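Putative aldehyde dehydrogenase AldY (Bacillus subtilis, PDB 4DNG) probably oxidises aldehydes to carboxylates with NAD(+) as the hydride acceptor, and may contribute to protecting the cell against stress from ethanol and related compounds. Local coordinates at residues 58-61 with 62-65; 112-115 with 116-119; 42-45 with 46-50. All coordinates share one frame; numbering follows the deposited sequence.

Contact 1: 58-61 with 62-65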
# COMPACT_ATOMS: atom_id res chain seq x y z
N LYS A 58 0.83 -23.08 1.33
CA LYS A 58 2.05 -23.55 2.02
C LYS A 58 2.82 -24.55 1.16
O LYS A 58 4.05 -24.55 1.14
CB LYS A 58 1.73 -24.17 3.38
CG LYS A 58 1.01 -23.25 4.37
CD LYS A 58 1.85 -22.04 4.80
CE LYS A 58 1.33 -21.47 6.11
NZ LYS A 58 1.23 -19.98 6.08
N GLU A 59 2.09 -25.41 0.46
CA GLU A 59 2.67 -26.41 -0.44
C GLU A 59 3.09 -25.83 -1.79
O GLU A 59 4.10 -26.24 -2.36
CB GLU A 59 1.68 -27.56 -0.65
CG GLU A 59 1.17 -28.15 0.66
CD GLU A 59 2.29 -28.80 1.46
OE1 GLU A 59 2.84 -29.80 0.94
OE2 GLU A 59 2.62 -28.31 2.58
N TRP A 60 2.30 -24.88 -2.30
CA TRP A 60 2.57 -24.26 -3.60
C TRP A 60 3.80 -23.40 -3.56
O TRP A 60 4.52 -23.27 -4.56
CB TRP A 60 1.34 -23.48 -4.08
CG TRP A 60 1.43 -22.97 -5.50
CD1 TRP A 60 1.26 -21.66 -5.93
CD2 TRP A 60 1.70 -23.75 -6.72
NE1 TRP A 60 1.41 -21.57 -7.28
CE2 TRP A 60 1.67 -22.78 -7.82
CE3 TRP A 60 1.96 -25.09 -7.00
CZ2 TRP A 60 1.89 -23.17 -9.15
CZ3 TRP A 60 2.17 -25.47 -8.34
CH2 TRP A 60 2.14 -24.53 -9.38
N ALA A 61 4.06 -22.82 -2.38
CA ALA A 61 5.31 -22.11 -2.10
C ALA A 61 6.55 -22.97 -2.36
O ALA A 61 7.62 -22.43 -2.56
CB ALA A 61 5.35 -21.60 -0.67
N LYS A 62 6.38 -24.29 -2.35
CA LYS A 62 7.53 -25.21 -2.47
C LYS A 62 7.77 -25.63 -3.91
O LYS A 62 8.63 -26.48 -4.18
CB LYS A 62 7.32 -26.46 -1.61
CG LYS A 62 7.36 -26.25 -0.11
CD LYS A 62 6.68 -27.43 0.56
CE LYS A 62 7.24 -27.73 1.94
NZ LYS A 62 6.64 -26.81 2.95
N SER A 63 7.02 -25.05 -4.83
CA SER A 63 7.10 -25.43 -6.24
C SER A 63 8.33 -24.81 -6.86
O SER A 63 8.76 -23.72 -6.47
CB SER A 63 5.86 -24.96 -7.00
OG SER A 63 5.85 -23.55 -7.12
N THR A 64 8.89 -25.51 -7.84
CA THR A 64 10.05 -25.03 -8.57
C THR A 64 9.58 -24.07 -9.65
O THR A 64 8.40 -24.04 -10.00
CB THR A 64 10.77 -26.19 -9.27
OG1 THR A 64 9.87 -26.82 -10.18
CG2 THR A 64 11.28 -27.22 -8.25
N THR A 65 10.52 -23.31 -10.19
CA THR A 65 10.27 -22.48 -11.36
C THR A 65 9.57 -23.27 -12.48
O THR A 65 8.52 -22.84 -12.97
CB THR A 65 11.59 -21.86 -11.85
OG1 THR A 65 12.16 -21.10 -10.78
CG2 THR A 65 11.38 -20.96 -13.07

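Contact 2: 112-115 with 116-119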
# COMPACT_ATOMS: atom_id res chain seq x y z
N LEU A 112 -0.47 -14.05 -19.42
CA LEU A 112 0.14 -15.34 -19.09
C LEU A 112 1.57 -15.47 -19.64
O LEU A 112 2.44 -16.00 -18.96
CB LEU A 112 -0.74 -16.51 -19.52
CG LEU A 112 -1.88 -16.90 -18.58
CD1 LEU A 112 -2.86 -17.82 -19.28
CD2 LEU A 112 -1.34 -17.55 -17.31
N ASP A 113 1.79 -14.98 -20.85
CA ASP A 113 3.14 -14.95 -21.44
C ASP A 113 4.09 -14.14 -20.56
O ASP A 113 5.25 -14.50 -20.40
CB ASP A 113 3.10 -14.33 -22.85
CG ASP A 113 2.48 -15.26 -23.90
OD1 ASP A 113 2.34 -16.48 -23.63
OD2 ASP A 113 2.13 -14.77 -25.01
N GLU A 114 3.58 -13.06 -19.96
CA GLU A 114 4.41 -12.15 -19.19
C GLU A 114 4.78 -12.78 -17.86
O GLU A 114 5.94 -12.73 -17.46
CB GLU A 114 3.73 -10.79 -19.05
CG GLU A 114 4.56 -9.71 -18.34
CD GLU A 114 5.83 -9.30 -19.08
OE1 GLU A 114 5.83 -9.26 -20.33
OE2 GLU A 114 6.83 -9.00 -18.39
N ALA A 115 3.81 -13.44 -17.23
CA ALA A 115 4.03 -14.15 -15.97
C ALA A 115 5.21 -15.12 -15.98
O ALA A 115 6.00 -15.18 -15.03
CB ALA A 115 2.76 -14.87 -15.54
N MET A 116 5.34 -15.88 -17.06
CA MET A 116 6.43 -16.82 -17.22
C MET A 116 7.82 -16.18 -17.11
O MET A 116 8.77 -16.84 -16.70
CB MET A 116 6.31 -17.53 -18.56
CG MET A 116 5.13 -18.47 -18.65
SD MET A 116 5.04 -19.21 -20.29
CE MET A 116 3.28 -19.16 -20.61
N THR A 117 7.93 -14.91 -17.47
CA THR A 117 9.22 -14.21 -17.44
C THR A 117 9.67 -13.89 -16.01
O THR A 117 10.86 -13.64 -15.77
CB THR A 117 9.19 -12.90 -18.25
OG1 THR A 117 8.35 -11.94 -17.61
CG2 THR A 117 8.69 -13.15 -19.67
N TYR A 118 8.75 -13.89 -15.07
CA TYR A 118 9.13 -13.59 -13.69
C TYR A 118 8.79 -14.65 -12.64
O TYR A 118 9.05 -14.44 -11.45
CB TYR A 118 8.66 -12.19 -13.28
CG TYR A 118 7.20 -11.92 -13.49
CD1 TYR A 118 6.24 -12.66 -12.80
CD2 TYR A 118 6.78 -10.91 -14.33
CE1 TYR A 118 4.89 -12.39 -12.97
CE2 TYR A 118 5.44 -10.64 -14.52
CZ TYR A 118 4.50 -11.39 -13.82
OH TYR A 118 3.16 -11.15 -13.98
N THR A 119 8.24 -15.78 -13.08
CA THR A 119 8.07 -16.93 -12.21
C THR A 119 9.40 -17.27 -11.53
O THR A 119 9.44 -17.79 -10.42
CB THR A 119 7.62 -18.17 -12.99
OG1 THR A 119 7.07 -17.78 -14.25
CG2 THR A 119 6.59 -18.94 -12.21

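Contact 3: 42-45 with 46-50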
# COMPACT_ATOMS: atom_id res chain seq x y z
N THR A 42 -22.22 -20.03 -0.65
CA THR A 42 -22.57 -19.35 0.61
C THR A 42 -21.38 -18.75 1.30
O THR A 42 -20.23 -19.14 1.04
CB THR A 42 -23.15 -20.31 1.65
OG1 THR A 42 -22.10 -21.16 2.13
CG2 THR A 42 -24.26 -21.15 1.06
N GLY A 43 -21.68 -17.83 2.23
CA GLY A 43 -20.68 -17.38 3.20
C GLY A 43 -19.79 -18.49 3.75
O GLY A 43 -18.56 -18.39 3.69
N LYS A 44 -20.41 -19.57 4.24
CA LYS A 44 -19.64 -20.68 4.79
C LYS A 44 -18.69 -21.26 3.74
O LYS A 44 -17.50 -21.44 4.01
CB LYS A 44 -20.58 -21.75 5.36
CG LYS A 44 -20.00 -22.52 6.54
CD LYS A 44 -19.20 -23.74 6.09
CE LYS A 44 -18.43 -24.34 7.25
NZ LYS A 44 -17.77 -25.61 6.82
N GLN A 45 -19.20 -21.53 2.53
CA GLN A 45 -18.38 -22.04 1.42
C GLN A 45 -17.15 -21.16 1.09
O GLN A 45 -16.05 -21.67 0.80
CB GLN A 45 -19.24 -22.21 0.16
CG GLN A 45 -20.20 -23.39 0.21
CD GLN A 45 -20.99 -23.56 -1.08
OE1 GLN A 45 -21.97 -22.86 -1.31
NE2 GLN A 45 -20.57 -24.50 -1.91
N LEU A 46 -17.34 -19.84 1.15
CA LEU A 46 -16.25 -18.88 0.93
C LEU A 46 -15.19 -19.04 2.00
O LEU A 46 -14.00 -19.14 1.70
CB LEU A 46 -16.76 -17.43 0.88
CG LEU A 46 -15.80 -16.26 0.61
CD1 LEU A 46 -15.11 -16.39 -0.75
CD2 LEU A 46 -16.52 -14.92 0.73
N GLU A 47 -15.62 -19.07 3.26
CA GLU A 47 -14.68 -19.34 4.36
C GLU A 47 -13.95 -20.67 4.21
O GLU A 47 -12.75 -20.71 4.40
CB GLU A 47 -15.35 -19.22 5.73
CG GLU A 47 -15.87 -17.83 6.04
CD GLU A 47 -17.14 -17.85 6.89
OE1 GLU A 47 -17.79 -18.91 6.98
OE2 GLU A 47 -17.50 -16.81 7.47
N ASP A 48 -14.64 -21.75 3.83
CA ASP A 48 -13.92 -23.00 3.49
C ASP A 48 -12.82 -22.71 2.44
O ASP A 48 -11.66 -23.11 2.61
CB ASP A 48 -14.85 -24.08 2.95
CG ASP A 48 -15.83 -24.60 3.99
OD1 ASP A 48 -15.67 -24.31 5.20
OD2 ASP A 48 -16.76 -25.32 3.58
N ALA A 49 -13.20 -22.00 1.38
CA ALA A 49 -12.32 -21.71 0.26
C ALA A 49 -11.07 -20.93 0.67
O ALA A 49 -9.96 -21.29 0.27
CB ALA A 49 -13.09 -20.97 -0.82
N PHE A 50 -11.24 -19.88 1.46
CA PHE A 50 -10.09 -19.21 2.06
C PHE A 50 -9.22 -20.16 2.91
O PHE A 50 -8.00 -20.17 2.76
CB PHE A 50 -10.53 -17.98 2.86
CG PHE A 50 -10.72 -16.74 2.00
CD1 PHE A 50 -9.68 -16.25 1.23
CD2 PHE A 50 -11.95 -16.08 1.97
CE1 PHE A 50 -9.83 -15.11 0.44
CE2 PHE A 50 -12.11 -14.95 1.17
CZ PHE A 50 -11.05 -14.46 0.41

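Contact 1: 58-61 with 62-65
The carbonyl oxygen Trp60 O is gripped twice by Ser63, a compact example of how a helix end is tied off by the residues that follow it. Ser63 OG donates to Trp60 O at 2.9 Å, nearly in line with the carbonyl, while Ser63 N reaches Trp60 O at 3.1 Å from well above the carbonyl plane. The second bond closes a type I beta turn from Trp60 to Ser63; one residue earlier, Lys62 N donates to Glu59 O at 3.0 Å. With chi1 at 70°, OG of Ser63 is set between its own N and carbonyl carbon, from where it can reach back to the turn; it is also hydrogen-bonded to Arg68 NE. Ser63 CB meanwhile lies over one face of the indole, 4.2 Å from the centroid of the six-membered ring of Trp60, a CH-pi contact. Replacing Ser63 with an alanine would probably leave Trp60 O with the turn's backbone N-H as its one donor from this residue and deprive Arg68 of that partner. The turn joins helix 43-60 to helix 65-81, whose Arg68 and Val71 touch the buried indole, and Trp60 NE1 donates to Ile168 O near the end of helix 156-169.

Contact 2: 112-115 with 116-119
From Leu112 to Thr119 the helical bonding weakens and shifts from four residues back to three: Met116 N makes a weak bond to Leu112 O, whereas Thr117 N donates to Glu114 O at 3.0 Å and Tyr118 N to Ala115 O at 3.0 Å. Side chains join in. Thr119 OG1 donates to Ala115 O at 2.9 Å, while Thr117 OG1 is modelled so close to Glu114 O (2.5 Å) that the details of their bond are doubtful. In Tyr118, chi1 of 53° swings the ring back over the preceding turn. One ring face thereby covers Ala115, whose CA sits 3.9 Å from the ring centroid in a CH-pi contact, and Ala115 CB packs 4.2 Å from Tyr118 CE1. Met116 runs alongside Asp113, its CE 4.1 Å from Asp113 OD1, while Asp113 OD2 forms a salt bridge with Arg76 of helix 65-81. The chemistry implies that local side chains supplement the weakened backbone bonding in this last turn: Ala115 O is gripped from opposite faces of its plane by Tyr118 N and Thr119 OG1, and the tyrosine ring is held against the same residue by CH-pi and apolar contacts.

Contact 3: 42-45 with 46-50
The salt bridge from Lys44 to Asp48 springs from inside a reciprocal cap, beginning within the capped turn and ending four residues later. Lys44 NZ donates to Asp48 OD1 at 3.0 Å on the syn lone pair, and only weakly to OD2. The lysine chain gets there by bending at chi2 (-88°), which lays CD and CE across the carboxylate. Around it, Thr42 OG1 accepts from Gln45 N at 3.0 Å along an almost straight line, 177° at the hydrogen, and in return Thr42 N donates to Gln45 OE1 at 2.9 Å. Gln45 is held at both ends of its amide, because OE1 also accepts from Glu19 N and NE2 donates to Gly17 O, so the amide's rotation is fixed and the helix start is tied to the backbone at Gly17 and Glu19. Beneath the side chains the backbone is regular, with Leu46 N donating to Thr42 O. Leu46 and Phe50 lie against Val175 of strand 173-177, whereas Lys44 and Glu47 are exposed. Thr42 as N-cap with Gln45 three residues later is a capping box, the motif that satisfies peptide N-H groups at a helix start, here opening the amphipathic helix 43-60.

In the fold
The three contacts show one principle, that side chains finish the hydrogen bonding where a helix begins or ends. Contacts 1 and 3 share helix 43-60, contact 3 at its start and contact 1 at its exit, with centres about 24 Å apart. Contact 2 lies in the last turn of helix 98-118 and touches contact 1, Thr65 meeting Thr119; both pack against helix 65-81, whose Arg68 bonds Ser63 in contact 1 and only weakly Thr119 O in contact 2. Contact 1 is a surface turn with one buried residue, its tryptophan, while contacts 2 and 3 are partly buried. At the two exits hydroxyls donate to carbonyls; at the start a hydroxyl accepts from a peptide N-H. All three lie away from the predicted catalytic residues and the probable NAD(+) site.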